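PDB 3EUP: transcriptional regulator, TetR family from Cytophaga hutchinsonii, which probably binds DNA through an N-terminal helix-turn-helix domain and regulates transcription, with a helical C-terminal domain that probably senses a ligand, as in other TetR-family regulators. Local coordinates for residues L89-S92 and S93-N96. Numbering follows the deposited sequence.
Sequences LVYS and SMYN
Met94 N bonds to Val90 O at 3.0 Å, the first of three successive i to i+4 backbone hydrogen bonds. Tyr95 N reaches Tyr91 O and Asn96 N reaches Ser92 O, and N-H...O angles of at least 155° mark all three as regular helical bonds. Val90 O takes a second, weak bond from the hydroxyl of Ser93, 3.3 Å from OG. With chi1 at 85°, that OG sits between its own backbone N and carbonyl carbon, from where it turns back to the preceding turn; Lys77 is a further weak partner. One water links Leu89 O, to which it donates at 2.7 Å, and Ser93 N, from which it accepts.

Apolar contact is carried by the methyl end of Met94. Its chain is extended through chi2 and then bends at chi3 (-19°), which brings CE back to 3.9 Å from Val90 CG2 and 4.1 Å from Tyr91 CD1, approaching that ring obliquely. Val90 CG2 itself lies over the centre of one face of the Tyr91 ring, whose hydroxyl is hydrogen-bonded to Trp135.

On another side of the helix the Asn96 side chain lies back against Ser92, its CG 3.4 Å from Ser92 O. A glycine here, without the side chain that lies against Ser92 O and Phe189, would probably leave a gap beside Phe189 and this turn freer to flex.

Short helix 91-96, with Met94 against helix 55-78 and Tyr95 against helix 158-179, is thus a packed element of the all-helical C-terminal domain of TetR-family regulators.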
loop_
_atom_site.group_PDB
_atom_site.type_symbol
_atom_site.label_atom_id
_atom_site.label_comp_id
_atom_site.label_asym_id
_atom_site.label_seq_id
_atom_site.Cartn_x
_atom_site.Cartn_y
_atom_site.Cartn_z
ATOM N N LEU A 89 15.368 6.110 -11.618
ATOM C CA LEU A 89 14.383 5.411 -12.419
ATOM C C LEU A 89 14.633 3.919 -12.572
ATOM O O LEU A 89 14.080 3.316 -13.453
ATOM C CB LEU A 89 14.252 6.079 -13.783
ATOM C CG LEU A 89 13.882 7.551 -13.681
ATOM C CD1 LEU A 89 13.903 8.235 -15.062
ATOM C CD2 LEU A 89 12.538 7.659 -12.998
ATOM N N VAL A 90 15.380 3.298 -11.668
ATOM C CA VAL A 90 15.568 1.845 -11.713
ATOM C C VAL A 90 14.329 1.034 -11.206
ATOM O O VAL A 90 14.312 -0.192 -11.303
ATOM C CB VAL A 90 16.776 1.454 -10.866
ATOM C CG1 VAL A 90 18.089 2.107 -11.417
ATOM C CG2 VAL A 90 16.524 1.862 -9.399
ATOM N N TYR A 91 13.306 1.712 -10.674
ATOM C CA TYR A 91 12.183 1.048 -9.983
ATOM C C TYR A 91 11.353 0.152 -10.897
ATOM O O TYR A 91 11.098 -0.996 -10.586
ATOM C CB TYR A 91 11.335 2.100 -9.216
ATOM C CG TYR A 91 12.214 2.764 -8.166
ATOM C CD1 TYR A 91 12.514 2.114 -6.982
ATOM C CD2 TYR A 91 12.858 3.985 -8.430
ATOM C CE1 TYR A 91 13.361 2.680 -6.068
ATOM C CE2 TYR A 91 13.720 4.547 -7.522
ATOM C CZ TYR A 91 13.967 3.896 -6.344
ATOM O OH TYR A 91 14.836 4.431 -5.441
ATOM N N SER A 92 10.974 0.648 -12.055
ATOM C CA SER A 92 10.220 -0.177 -12.973
ATOM C C SER A 92 10.920 -1.502 -13.340
ATOM O O SER A 92 10.285 -2.563 -13.399
ATOM C CB SER A 92 9.913 0.560 -14.264
ATOM O OG SER A 92 9.146 -0.308 -15.047
ATOM N N SER A 93 12.224 -1.462 -13.570
ATOM C CA SER A 93 12.873 -2.685 -13.977
ATOM C C SER A 93 12.987 -3.581 -12.734
ATOM O O SER A 93 12.777 -4.786 -12.828
ATOM C CB SER A 93 14.215 -2.423 -14.675
ATOM O OG SER A 93 15.231 -2.297 -13.717
ATOM N N MET A 94 13.232 -2.996 -11.564
ATOM C CA MET A 94 13.320 -3.804 -10.362
ATOM C C MET A 94 12.020 -4.570 -10.081
ATOM O O MET A 94 12.064 -5.761 -9.724
ATOM C CB MET A 94 13.737 -2.943 -9.181
ATOM C CG MET A 94 13.975 -3.716 -7.905
ATOM S SD MET A 94 14.459 -2.611 -6.518
ATOM C CE MET A 94 15.036 -1.077 -7.394
ATOM N N TYR A 95 10.864 -3.916 -10.262
ATOM C CA TYR A 95 9.585 -4.539 -9.908
ATOM C C TYR A 95 8.999 -5.388 -11.035
ATOM O O TYR A 95 8.367 -6.395 -10.762
ATOM C CB TYR A 95 8.534 -3.499 -9.465
ATOM C CG TYR A 95 7.200 -4.122 -9.033
ATOM C CD1 TYR A 95 7.086 -4.780 -7.825
ATOM C CD2 TYR A 95 6.086 -4.079 -9.867
ATOM C CE1 TYR A 95 5.880 -5.348 -7.418
ATOM C CE2 TYR A 95 4.887 -4.673 -9.502
ATOM C CZ TYR A 95 4.786 -5.287 -8.279
ATOM O OH TYR A 95 3.618 -5.868 -7.869
ATOM N N ASN A 96 9.176 -4.977 -12.288
ATOM C CA ASN A 96 8.560 -5.692 -13.409
ATOM C C ASN A 96 9.418 -6.761 -14.107
ATOM O O ASN A 96 8.857 -7.617 -14.787
ATOM C CB ASN A 96 8.090 -4.702 -14.497
ATOM C CG ASN A 96 7.076 -3.664 -13.968
ATOM O OD1 ASN A 96 7.354 -2.437 -13.875
ATOM N ND2 ASN A 96 5.895 -4.154 -13.640
HETATM O O HOH W 1 13.731 0.918 -14.598
#